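PDB 3PNZ: phosphotriesterase family protein from Listeria monocytogenes serotype 4b str. H7858, which probably hydrolyses phosphorylated sugar lactones, as a zinc-dependent lactonase of the amidohydrolase fold. Local coordinates for residues Asp51-Phe55 and Pro286-Tyr290; Pro183-Thr188 and Tyr210-Met216; Glu264-Leu268 and Ala323-Thr327. All coordinates share one frame; numbering follows the deposited sequence.

Contact 1: residues Asp51-Phe55 and Pro286-Tyr290; sequences DVQDF and PGLEY
D51 and L288 make the direct hydrogen bond of this contact. The backbone N of L288 donates to D51 OD1 at 3.1 Å, with an N-H...O angle of 153°. It uses the anti lone pair of that oxygen, the one turned away from OD2. D51 OD1 also accepts from the backbone N of K280, and D51 OD2 takes the N of H281, so the one carboxylate holds both the first residues of helix 280-283 and the backbone N of L288. G287 takes a positive phi (76°), which glycine adopts readily, and its CA comes within 3.1 Å of D51 OD1.

A water links the carboxylates of D51 and D54 to the backbone N of E289. It donates to D51 OD1 at 2.9 Å and to D54 OD2, and accepts from E289 N at 2.9 Å. The carboxylates of D54 and E289 stay apart, OD2 to OE2 4.3 Å. Each has its own partner: H281 for D54, K280 for E289. These partners probably ease the repulsion between the like charges.

The apolar part is built on L288. Its CG stands anti to the carbonyl carbon (chi1 -63°), which lays CD1 against V52 CG2 at 3.7 Å. The two side chains run side by side and point the same way. L288 CB also meets F55 CB at 4.4 Å.

The contact joins helix 45-57 to the segment 286-290 that leads into helix 289-305, in the outer layer of the TIM barrel. Beneath it, F55 and L288 both rest on I63 of strand 62-65, and V52 packs on helix 75-85.

Contact 2: residues Pro183-Thr188 and Tyr210-Met216; sequences PIHSHT and YLSIGHM
H187 and H215 meet at the zinc they share. H187 ND1 and H215 NE2 both bind the metal and lie 3.2 Å apart without a hydrogen bond between them. Their rings are turned 75° to each other. The carboxylated K154 is the other protein ligand of this zinc.

The next shell fixes the rings. H215 ND1 bonds D238, and H187 NE2 bonds E189. The edge of the H215 ring, at CD2, comes 3.2 Å from T188 O. T188 OG1 sits between its backbone N and carbonyl carbon (chi1 62°) and donates to G214 O at 2.7 Å, tying the two chains together just beside the ligands. H185 ND1 donates to S212 OG at 2.8 Å, almost straight at 165° and close to the ring plane. H185 NE2 is bonded to H22, a ligand of the second zinc, so S212 probably helps to position H22 through H185. A water bonded to S212 OG also donates to I184 O.

Parallel strand bonds hold this frame. S212 N gives to I184 O at 2.8 Å, and G214 N to S186 O at 2.8 Å; I184 N and S186 N bond back to Y210 O and S212 O. On the face opposite H185 and S212, I184 CG2 packs on L211 CD1 at 3.8 Å.

The strands belong to the beta-alpha-beta crossover 184-186, 194-203, 211-213 of the TIM barrel. L211 and I213 pack on helix 194-203, strand 234-237 follows next in the sheet, and backbone bonds to V153 and F155 continue the barrel on the other side.

Contact 3: residues Glu264-Leu268 and Ala323-Thr327; sequences EDQIL and ARCFT
D265 and R324 lie across a wide backbone gap, their CA atoms 8.9 Å apart, and the CA atoms of Q266 and C325 are 8.4 Å apart, so side chains do the bridging between the turn before strand 267-269 and the end of helix 310-325.

R324 spans the gap at the outer side. Its chain is extended at first and then bends at chi3 (71°), which swings the guanidinium over to the turn. NH2 donates to D265 O at 2.9 Å, nearly straight at 160°. The donor stands well above the carbonyl plane, 63° out of it, yet the oxygen is near the plane of the guanidinium. NE donates to a water at 2.7 Å that also lies by D265 O. NH1 donates to a glycerol, probably from the crystallisation liquor. The carboxylate of D265 is not paired with R324: it forms a salt bridge with K316. Q266 CG touches the guanidinium edge, 3.7 Å from NH2. The Q266 amide is turned almost perpendicular to that group, and its nitrogen bonds A233 O and A229 O.

The inner side is apolar. L268 CD1 meets C325 SG at 4.0 Å and F326 CZ at 4.3 Å. With C325 SG swung opposite the backbone N, the sulfur comes over the centre of the F326 ring, 4.1 Å above its plane. Leucine, thiol and ring thus form one compact cluster.

The contact joins strand 267-269 of the barrel to the last turn of helix 310-325. L268, R324 and C325 also touch F234 of the neighbouring strand 234-237, while L268 and F326 both reach S21 of strand 19-23.

Contact 2 is the most central and holds a zinc site; contacts 1 and 3 join barrel elements to the last two long helices, 289-305 and 310-325. Contacts 1 and 2 are buried, whereas contact 3 is partly exposed at R324. Contact 2 relies on regular strand bonds and histidines. Contact 1 uses carboxylates and a water to hold the chain leading into helix 289-305, and contact 3 a single arginine bond beside an apolar cluster. Contacts 2 and 3 reach the same sheet and touch: P183 packs on the backbone of C325 and F326, and S212 on the C325 thiol. Contact 1 touches neither, its nearest atoms being about 11 Å from contact 3.

Contact 1: residues Asp51-Phe55 and Pro286-Tyr290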
ATOM      1  N   ASP A  51      -5.960   7.187  16.103  1.00 24.52           N
ATOM      2  CA  ASP A  51      -4.747   6.419  15.808  1.00 23.35           C
ATOM      3  C   ASP A  51      -3.746   7.229  14.972  1.00 21.20           C
ATOM      4  O   ASP A  51      -2.547   7.231  15.248  1.00 22.82           O
ATOM      5  CB  ASP A  51      -5.076   5.104  15.095  1.00 22.05           C
ATOM      6  CG  ASP A  51      -5.417   3.977  16.070  1.00 25.02           C
ATOM      7  OD1 ASP A  51      -4.602   3.030  16.213  1.00 23.65           O
ATOM      8  OD2 ASP A  51      -6.502   4.039  16.687  1.00 24.00           O
ATOM      9  N   VAL A  52      -4.236   7.908  13.945  1.00 21.97           N
ATOM     10  CA  VAL A  52      -3.359   8.737  13.124  1.00 20.37           C
ATOM     11  C   VAL A  52      -2.696   9.817  13.991  1.00 21.33           C
ATOM     12  O   VAL A  52      -1.512  10.131  13.828  1.00 21.91           O
ATOM     13  CB  VAL A  52      -4.120   9.366  11.937  1.00 23.78           C
ATOM     14  CG1 VAL A  52      -3.212  10.319  11.153  1.00 24.90           C
ATOM     15  CG2 VAL A  52      -4.662   8.275  11.030  1.00 23.83           C
ATOM     16  N   GLN A  53      -3.453  10.368  14.935  1.00 25.67           N
ATOM     17  CA  GLN A  53      -2.890  11.348  15.862  1.00 22.86           C
ATOM     18  C   GLN A  53      -1.794  10.746  16.749  1.00 25.00           C
ATOM     19  O   GLN A  53      -0.804  11.408  17.048  1.00 22.06           O
ATOM     20  CB  GLN A  53      -3.988  11.992  16.715  1.00 25.14           C
ATOM     21  CG  GLN A  53      -3.515  13.175  17.557  1.00 26.10           C
ATOM     22  CD  GLN A  53      -3.048  14.348  16.704  1.00 26.79           C
ATOM     23  OE1 GLN A  53      -3.812  14.896  15.907  1.00 28.88           O
ATOM     24  NE2 GLN A  53      -1.792  14.728  16.862  1.00 24.20           N
ATOM     25  N   ASP A  54      -1.958   9.489  17.168  1.00 23.07           N
ATOM     26  CA  ASP A  54      -0.898   8.816  17.915  1.00 21.51           C
ATOM     27  C   ASP A  54       0.390   8.770  17.092  1.00 21.78           C
ATOM     28  O   ASP A  54       1.483   9.003  17.608  1.00 23.86           O
ATOM     29  CB  ASP A  54      -1.305   7.389  18.284  1.00 24.06           C
ATOM     30  CG  ASP A  54      -2.357   7.336  19.376  1.00 28.80           C
ATOM     31  OD1 ASP A  54      -2.454   8.300  20.169  1.00 29.23           O
ATOM     32  OD2 ASP A  54      -3.081   6.318  19.445  1.00 28.36           O
ATOM     33  N   PHE A  55       0.246   8.433  15.814  1.00 20.67           N
ATOM     34  CA  PHE A  55       1.368   8.378  14.877  1.00 22.08           C
ATOM     35  C   PHE A  55       2.033   9.749  14.815  1.00 21.80           C
ATOM     36  O   PHE A  55       3.245   9.874  14.969  1.00 21.69           O
ATOM     37  CB  PHE A  55       0.837   7.954  13.505  1.00 21.36           C
ATOM     38  CG  PHE A  55       1.875   7.892  12.409  1.00 22.81           C
ATOM     39  CD1 PHE A  55       2.906   6.961  12.446  1.00 20.34           C
ATOM     40  CD2 PHE A  55       1.763   8.720  11.297  1.00 24.51           C
ATOM     41  CE1 PHE A  55       3.839   6.888  11.411  1.00 20.12           C
ATOM     42  CE2 PHE A  55       2.686   8.657  10.260  1.00 21.15           C
ATOM     43  CZ  PHE A  55       3.726   7.735  10.316  1.00 20.66           C
ATOM     44  N   PRO A 286      -2.962  -3.076  18.466  1.00 21.96           N
ATOM     45  CA  PRO A 286      -1.648  -2.431  18.561  1.00 22.31           C
ATOM     46  C   PRO A 286      -1.673  -1.000  18.023  1.00 23.89           C
ATOM     47  O   PRO A 286      -0.939  -0.145  18.524  1.00 23.90           O
ATOM     48  CB  PRO A 286      -0.760  -3.325  17.694  1.00 24.86           C
ATOM     49  CG  PRO A 286      -1.452  -4.669  17.727  1.00 24.25           C
ATOM     50  CD  PRO A 286      -2.910  -4.345  17.721  1.00 22.50           C
ATOM     51  N   GLY A 287      -2.512  -0.750  17.022  1.00 20.60           N
ATOM     52  CA  GLY A 287      -2.734   0.600  16.528  1.00 20.04           C
ATOM     53  C   GLY A 287      -1.621   1.145  15.652  1.00 23.98           C
ATOM     54  O   GLY A 287      -0.576   0.514  15.481  1.00 20.66           O
ATOM     55  N   LEU A 288      -1.845   2.335  15.103  1.00 21.70           N
ATOM     56  CA  LEU A 288      -0.814   3.006  14.318  1.00 20.48           C
ATOM     57  C   LEU A 288       0.371   3.451  15.177  1.00 20.96           C
ATOM     58  O   LEU A 288       1.413   3.829  14.656  1.00 20.74           O
ATOM     59  CB  LEU A 288      -1.404   4.186  13.528  1.00 19.30           C
ATOM     60  CG  LEU A 288      -2.468   3.832  12.479  1.00 21.96           C
ATOM     61  CD1 LEU A 288      -3.022   5.080  11.777  1.00 21.16           C
ATOM     62  CD2 LEU A 288      -1.938   2.833  11.443  1.00 22.39           C
ATOM     63  N   GLU A 289       0.229   3.395  16.497  1.00 22.93           N
ATOM     64  CA  GLU A 289       1.350   3.728  17.366  1.00 20.28           C
ATOM     65  C   GLU A 289       2.385   2.612  17.377  1.00 21.94           C
ATOM     66  O   GLU A 289       3.559   2.852  17.630  1.00 21.63           O
ATOM     67  CB  GLU A 289       0.880   3.970  18.804  1.00 24.09           C
ATOM     68  CG  GLU A 289       0.382   2.708  19.501  1.00 25.54           C
ATOM     69  CD  GLU A 289       0.112   2.909  20.985  1.00 33.45           C
ATOM     70  OE1 GLU A 289      -0.045   1.890  21.695  1.00 31.12           O
ATOM     71  OE2 GLU A 289       0.050   4.074  21.438  1.00 32.72           O
ATOM     72  N   TYR A 290       1.942   1.387  17.113  1.00 21.42           N
ATOM     73  CA  TYR A 290       2.778   0.222  17.397  1.00 21.94           C
ATOM     74  C   TYR A 290       4.166   0.256  16.773  1.00 19.30           C
ATOM     75  O   TYR A 290       5.163   0.075  17.466  1.00 19.24           O
ATOM     76  CB  TYR A 290       2.085  -1.087  17.020  1.00 21.74           C
ATOM     77  CG  TYR A 290       2.942  -2.279  17.384  1.00 21.99           C
ATOM     78  CD1 TYR A 290       2.996  -2.745  18.691  1.00 26.15           C
ATOM     79  CD2 TYR A 290       3.729  -2.911  16.431  1.00 22.25           C
ATOM     80  CE1 TYR A 290       3.793  -3.831  19.033  1.00 26.70           C
ATOM     81  CE2 TYR A 290       4.534  -3.995  16.766  1.00 21.89           C
ATOM     82  CZ  TYR A 290       4.560  -4.447  18.065  1.00 26.39           C
ATOM     83  OH  TYR A 290       5.362  -5.515  18.402  1.00 29.18           O
TER
HETATM   84  O   HOH W   1      -2.334   3.935  17.817  1.00 25.29           O

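Contact 2: residues Pro183-Thr188 and Tyr210-Met216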
ATOM      1  N   PRO A 183       4.384   6.109  -9.049  1.00 17.88           N
ATOM      2  CA  PRO A 183       4.953   4.862  -8.526  1.00 16.19           C
ATOM      3  C   PRO A 183       3.887   3.771  -8.571  1.00 16.88           C
ATOM      4  O   PRO A 183       2.696   4.093  -8.551  1.00 16.95           O
ATOM      5  CB  PRO A 183       5.267   5.188  -7.063  1.00 20.02           C
ATOM      6  CG  PRO A 183       5.173   6.641  -6.928  1.00 24.41           C
ATOM      7  CD  PRO A 183       4.273   7.149  -8.016  1.00 19.68           C
ATOM      8  N   ILE A 184       4.317   2.512  -8.622  1.00 15.49           N
ATOM      9  CA  ILE A 184       3.404   1.376  -8.748  1.00 14.37           C
ATOM     10  C   ILE A 184       3.526   0.514  -7.499  1.00 15.50           C
ATOM     11  O   ILE A 184       4.629   0.291  -6.992  1.00 16.87           O
ATOM     12  CB  ILE A 184       3.750   0.511  -9.984  1.00 15.11           C
ATOM     13  CG1 ILE A 184       3.734   1.356 -11.263  1.00 16.94           C
ATOM     14  CG2 ILE A 184       2.768  -0.649 -10.119  1.00 15.34           C
ATOM     15  CD1 ILE A 184       4.509   0.722 -12.414  1.00 20.45           C
ATOM     16  N   HIS A 185       2.387   0.035  -7.002  1.00 16.35           N
ATOM     17  CA  HIS A 185       2.367  -0.855  -5.839  1.00 16.09           C
ATOM     18  C   HIS A 185       1.589  -2.094  -6.229  1.00 16.06           C
ATOM     19  O   HIS A 185       0.634  -2.010  -6.989  1.00 18.22           O
ATOM     20  CB  HIS A 185       1.691  -0.167  -4.655  1.00 16.95           C
ATOM     21  CG  HIS A 185       1.728  -0.964  -3.386  1.00 18.25           C
ATOM     22  ND1 HIS A 185       2.908  -1.293  -2.753  1.00 17.65           N
ATOM     23  CD2 HIS A 185       0.734  -1.467  -2.615  1.00 21.18           C
ATOM     24  CE1 HIS A 185       2.641  -1.981  -1.655  1.00 22.03           C
ATOM     25  NE2 HIS A 185       1.329  -2.105  -1.551  1.00 23.32           N
ATOM     26  N   SER A 186       2.000  -3.253  -5.730  1.00 15.25           N
ATOM     27  CA  SER A 186       1.208  -4.455  -5.984  1.00 16.56           C
ATOM     28  C   SER A 186       0.784  -5.145  -4.691  1.00 16.87           C
ATOM     29  O   SER A 186       1.470  -5.074  -3.674  1.00 16.85           O
ATOM     30  CB  SER A 186       1.960  -5.433  -6.890  1.00 17.48           C
ATOM     31  OG  SER A 186       3.010  -6.082  -6.193  1.00 19.49           O
ATOM     32  N   HIS A 187      -0.379  -5.783  -4.740  1.00 17.06           N
ATOM     33  CA  HIS A 187      -0.777  -6.714  -3.700  1.00 16.36           C
ATOM     34  C   HIS A 187      -0.361  -8.107  -4.153  1.00 16.58           C
ATOM     35  O   HIS A 187      -0.662  -8.497  -5.270  1.00 17.05           O
ATOM     36  CB  HIS A 187      -2.293  -6.679  -3.524  1.00 20.96           C
ATOM     37  CG  HIS A 187      -2.832  -7.837  -2.749  1.00 19.53           C
ATOM     38  ND1 HIS A 187      -3.084  -7.772  -1.398  1.00 21.31           N
ATOM     39  CD2 HIS A 187      -3.170  -9.090  -3.137  1.00 19.76           C
ATOM     40  CE1 HIS A 187      -3.557  -8.937  -0.981  1.00 23.54           C
ATOM     41  NE2 HIS A 187      -3.620  -9.754  -2.018  1.00 19.71           N
ATOM     42  N   THR A 188       0.359  -8.833  -3.303  1.00 16.00           N
ATOM     43  CA  THR A 188       0.549 -10.258  -3.525  1.00 16.02           C
ATOM     44  C   THR A 188      -0.260 -10.982  -2.458  1.00 18.83           C
ATOM     45  O   THR A 188      -0.280 -10.577  -1.290  1.00 18.38           O
ATOM     46  CB  THR A 188       2.024 -10.712  -3.464  1.00 16.66           C
ATOM     47  OG1 THR A 188       2.569 -10.465  -2.163  1.00 19.13           O
ATOM     48  CG2 THR A 188       2.867 -10.013  -4.534  1.00 16.53           C
ATOM     49  N   TYR A 210      10.487   0.929 -10.163  1.00 17.45           N
ATOM     50  CA  TYR A 210       9.300   1.775 -10.009  1.00 14.77           C
ATOM     51  C   TYR A 210       8.178   1.067  -9.259  1.00 18.36           C
ATOM     52  O   TYR A 210       7.091   1.622  -9.081  1.00 17.85           O
ATOM     53  CB  TYR A 210       8.748   2.194 -11.377  1.00 17.72           C
ATOM     54  CG  TYR A 210       9.649   3.086 -12.212  1.00 18.01           C
ATOM     55  CD1 TYR A 210      10.845   3.592 -11.711  1.00 18.73           C
ATOM     56  CD2 TYR A 210       9.292   3.415 -13.511  1.00 17.23           C
ATOM     57  CE1 TYR A 210      11.664   4.411 -12.507  1.00 19.16           C
ATOM     58  CE2 TYR A 210      10.097   4.234 -14.310  1.00 18.10           C
ATOM     59  CZ  TYR A 210      11.280   4.722 -13.796  1.00 19.17           C
ATOM     60  OH  TYR A 210      12.081   5.533 -14.586  1.00 19.12           O
ATOM     61  N   LEU A 211       8.438  -0.171  -8.854  1.00 16.32           N
ATOM     62  CA  LEU A 211       7.421  -1.008  -8.218  1.00 16.94           C
ATOM     63  C   LEU A 211       7.763  -1.271  -6.752  1.00 15.17           C
ATOM     64  O   LEU A 211       8.918  -1.537  -6.429  1.00 17.25           O
ATOM     65  CB  LEU A 211       7.355  -2.352  -8.951  1.00 15.68           C
ATOM     66  CG  LEU A 211       6.498  -3.460  -8.314  1.00 16.57           C
ATOM     67  CD1 LEU A 211       5.013  -3.131  -8.422  1.00 19.25           C
ATOM     68  CD2 LEU A 211       6.802  -4.794  -8.999  1.00 18.34           C
ATOM     69  N   SER A 212       6.773  -1.183  -5.863  1.00 14.73           N
ATOM     70  CA  SER A 212       6.917  -1.773  -4.529  1.00 14.96           C
ATOM     71  C   SER A 212       5.946  -2.940  -4.436  1.00 17.10           C
ATOM     72  O   SER A 212       4.785  -2.830  -4.836  1.00 16.83           O
ATOM     73  CB  SER A 212       6.648  -0.768  -3.405  1.00 17.02           C
ATOM     74  OG  SER A 212       5.380  -0.169  -3.551  1.00 19.99           O
ATOM     75  N   ILE A 213       6.439  -4.055  -3.921  1.00 15.91           N
ATOM     76  CA  ILE A 213       5.639  -5.271  -3.864  1.00 15.94           C
ATOM     77  C   ILE A 213       5.157  -5.493  -2.436  1.00 17.54           C
ATOM     78  O   ILE A 213       5.955  -5.665  -1.510  1.00 17.68           O
ATOM     79  CB  ILE A 213       6.446  -6.466  -4.372  1.00 15.05           C
ATOM     80  CG1 ILE A 213       6.931  -6.199  -5.799  1.00 19.80           C
ATOM     81  CG2 ILE A 213       5.618  -7.775  -4.275  1.00 17.15           C
ATOM     82  CD1 ILE A 213       7.839  -7.267  -6.332  1.00 19.83           C
ATOM     83  N   GLY A 214       3.841  -5.467  -2.264  1.00 17.09           N
ATOM     84  CA  GLY A 214       3.241  -5.615  -0.949  1.00 18.32           C
ATOM     85  C   GLY A 214       3.262  -7.050  -0.439  1.00 19.99           C
ATOM     86  O   GLY A 214       3.311  -8.002  -1.223  1.00 19.17           O
ATOM     87  N   HIS A 215       3.256  -7.179   0.890  1.00 18.33           N
ATOM     88  CA  HIS A 215       3.081  -8.455   1.593  1.00 17.57           C
ATOM     89  C   HIS A 215       4.221  -9.462   1.403  1.00 18.51           C
ATOM     90  O   HIS A 215       4.010 -10.666   1.479  1.00 17.96           O
ATOM     91  CB  HIS A 215       1.710  -9.072   1.258  1.00 18.81           C
ATOM     92  CG  HIS A 215       0.601  -8.071   1.273  1.00 22.35           C
ATOM     93  ND1 HIS A 215       0.474  -7.122   2.266  1.00 26.26           N
ATOM     94  CD2 HIS A 215      -0.401  -7.831   0.394  1.00 22.69           C
ATOM     95  CE1 HIS A 215      -0.569  -6.353   2.009  1.00 26.41           C
ATOM     96  NE2 HIS A 215      -1.121  -6.765   0.882  1.00 23.94           N
ATOM     97  N   MET A 216       5.441  -8.972   1.186  1.00 15.69           N
ATOM     98  CA  MET A 216       6.579  -9.878   1.069  1.00 15.33           C
ATOM     99  C   MET A 216       6.858 -10.646   2.370  1.00 17.40           C
ATOM    100  O   MET A 216       7.454 -11.726   2.355  1.00 19.21           O
ATOM    101  CB  MET A 216       7.822  -9.111   0.594  1.00 17.49           C
ATOM    102  CG  MET A 216       7.762  -8.708  -0.871  1.00 17.74           C
ATOM    103  SD  MET A 216       7.988 -10.087  -2.014  1.00 21.07           S
ATOM    104  CE  MET A 216       6.296 -10.656  -2.226  1.00 16.77           C
TER
HETATM  105  O   HOH W   2       4.913   2.233  -4.690  1.00 20.56           O

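Contact 3: residues Glu264-Leu268 and Ala323-Thr327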
ATOM      1  N   GLU A 264      19.422  -3.281   1.439  1.00 17.10           N
ATOM      2  CA  GLU A 264      18.782  -2.471   2.472  1.00 17.22           C
ATOM      3  C   GLU A 264      18.001  -1.278   1.915  1.00 18.46           C
ATOM      4  O   GLU A 264      17.053  -0.811   2.542  1.00 20.32           O
ATOM      5  CB  GLU A 264      19.799  -2.001   3.515  1.00 19.70           C
ATOM      6  CG  GLU A 264      20.791  -0.964   3.003  1.00 21.62           C
ATOM      7  CD  GLU A 264      21.986  -0.836   3.928  1.00 26.45           C
ATOM      8  OE1 GLU A 264      22.572  -1.882   4.285  1.00 25.15           O
ATOM      9  OE2 GLU A 264      22.334   0.303   4.307  1.00 30.25           O
ATOM     10  N   ASP A 265      18.394  -0.783   0.745  1.00 17.43           N
ATOM     11  CA  ASP A 265      17.766   0.407   0.180  1.00 18.17           C
ATOM     12  C   ASP A 265      16.406   0.105  -0.453  1.00 17.93           C
ATOM     13  O   ASP A 265      15.723   1.005  -0.951  1.00 18.60           O
ATOM     14  CB  ASP A 265      18.678   1.028  -0.879  1.00 19.57           C
ATOM     15  CG  ASP A 265      19.950   1.619  -0.295  1.00 27.55           C
ATOM     16  OD1 ASP A 265      19.982   1.912   0.916  1.00 24.57           O
ATOM     17  OD2 ASP A 265      20.917   1.801  -1.069  1.00 33.06           O
ATOM     18  N   GLN A 266      16.015  -1.168  -0.457  1.00 15.37           N
ATOM     19  CA  GLN A 266      14.770  -1.563  -1.112  1.00 15.17           C
ATOM     20  C   GLN A 266      13.673  -1.969  -0.133  1.00 18.18           C
ATOM     21  O   GLN A 266      12.555  -2.288  -0.550  1.00 17.77           O
ATOM     22  CB  GLN A 266      15.025  -2.693  -2.115  1.00 16.50           C
ATOM     23  CG  GLN A 266      15.741  -2.211  -3.370  1.00 19.75           C
ATOM     24  CD  GLN A 266      16.405  -3.336  -4.140  1.00 18.85           C
ATOM     25  OE1 GLN A 266      17.629  -3.366  -4.275  1.00 19.74           O
ATOM     26  NE2 GLN A 266      15.602  -4.266  -4.654  1.00 18.19           N
ATOM     27  N   ILE A 267      13.990  -1.948   1.158  1.00 15.95           N
ATOM     28  CA  ILE A 267      13.046  -2.406   2.190  1.00 15.77           C
ATOM     29  C   ILE A 267      12.084  -1.309   2.668  1.00 17.26           C
ATOM     30  O   ILE A 267      12.499  -0.200   3.022  1.00 17.96           O
ATOM     31  CB  ILE A 267      13.799  -3.031   3.376  1.00 15.50           C
ATOM     32  CG1 ILE A 267      14.566  -4.265   2.887  1.00 20.54           C
ATOM     33  CG2 ILE A 267      12.820  -3.382   4.514  1.00 16.60           C
ATOM     34  CD1 ILE A 267      15.586  -4.777   3.852  1.00 25.08           C
ATOM     35  N   LEU A 268      10.790  -1.621   2.654  1.00 16.77           N
ATOM     36  CA  LEU A 268       9.767  -0.734   3.205  1.00 16.23           C
ATOM     37  C   LEU A 268       9.046  -1.479   4.312  1.00 17.35           C
ATOM     38  O   LEU A 268       9.006  -2.709   4.302  1.00 16.59           O
ATOM     39  CB  LEU A 268       8.754  -0.342   2.133  1.00 16.04           C
ATOM     40  CG  LEU A 268       9.284   0.368   0.889  1.00 14.71           C
ATOM     41  CD1 LEU A 268       8.169   0.517  -0.143  1.00 16.79           C
ATOM     42  CD2 LEU A 268       9.880   1.716   1.286  1.00 15.36           C
ATOM     43  N   ALA A 323      11.138   7.800   0.463  1.00 18.91           N
ATOM     44  CA  ALA A 323      11.386   9.010  -0.332  1.00 18.55           C
ATOM     45  C   ALA A 323      11.842   8.666  -1.749  1.00 21.46           C
ATOM     46  O   ALA A 323      11.539   9.390  -2.695  1.00 23.38           O
ATOM     47  CB  ALA A 323      12.401   9.904   0.360  1.00 19.34           C
ATOM     48  N   ARG A 324      12.570   7.566  -1.904  1.00 16.22           N
ATOM     49  CA  ARG A 324      12.979   7.112  -3.225  1.00 18.16           C
ATOM     50  C   ARG A 324      11.828   6.427  -3.970  1.00 20.65           C
ATOM     51  O   ARG A 324      11.614   6.658  -5.162  1.00 20.53           O
ATOM     52  CB  ARG A 324      14.192   6.177  -3.130  1.00 19.72           C
ATOM     53  CG  ARG A 324      14.736   5.743  -4.497  1.00 23.01           C
ATOM     54  CD  ARG A 324      16.126   5.100  -4.423  1.00 24.12           C
ATOM     55  NE  ARG A 324      16.126   3.773  -3.801  1.00 25.87           N
ATOM     56  CZ  ARG A 324      16.060   2.623  -4.472  1.00 25.34           C
ATOM     57  NH1 ARG A 324      15.980   2.617  -5.799  1.00 25.84           N
ATOM     58  NH2 ARG A 324      16.066   1.468  -3.812  1.00 21.98           N
ATOM     59  N   CYS A 325      11.068   5.607  -3.250  1.00 16.32           N
ATOM     60  CA  CYS A 325      10.020   4.801  -3.871  1.00 18.83           C
ATOM     61  C   CYS A 325       8.828   5.629  -4.351  1.00 17.42           C
ATOM     62  O   CYS A 325       8.351   5.448  -5.469  1.00 17.72           O
ATOM     63  CB  CYS A 325       9.557   3.699  -2.909  1.00 17.82           C
ATOM     64  SG  CYS A 325       8.213   2.659  -3.564  1.00 20.16           S
ATOM     65  N   PHE A 326       8.362   6.555  -3.518  1.00 17.02           N
ATOM     66  CA  PHE A 326       7.083   7.203  -3.783  1.00 19.01           C
ATOM     67  C   PHE A 326       7.153   8.484  -4.621  1.00 19.19           C
ATOM     68  O   PHE A 326       6.135   9.119  -4.866  1.00 21.83           O
ATOM     69  CB  PHE A 326       6.317   7.414  -2.475  1.00 17.41           C
ATOM     70  CG  PHE A 326       5.974   6.119  -1.792  1.00 17.68           C
ATOM     71  CD1 PHE A 326       5.041   5.259  -2.357  1.00 20.28           C
ATOM     72  CD2 PHE A 326       6.620   5.742  -0.620  1.00 18.31           C
ATOM     73  CE1 PHE A 326       4.736   4.045  -1.746  1.00 19.56           C
ATOM     74  CE2 PHE A 326       6.317   4.530  -0.007  1.00 20.35           C
ATOM     75  CZ  PHE A 326       5.374   3.692  -0.572  1.00 19.73           C
ATOM     76  N   THR A 327       8.345   8.835  -5.089  1.00 19.75           N
ATOM     77  CA  THR A 327       8.467   9.968  -6.003  1.00 22.91           C
ATOM     78  C   THR A 327       7.960   9.579  -7.381  1.00 25.16           C
ATOM     79  O   THR A 327       8.168   8.450  -7.831  1.00 25.29           O
ATOM     80  CB  THR A 327       9.912  10.400  -6.156  1.00 25.52           C
ATOM     81  OG1 THR A 327      10.674   9.283  -6.634  1.00 32.84           O
ATOM     82  CG2 THR A 327      10.467  10.885  -4.826  1.00 22.89           C
TER
HETATM   83  O   HOH W   3      16.533   4.031  -1.177  1.00 25.79           O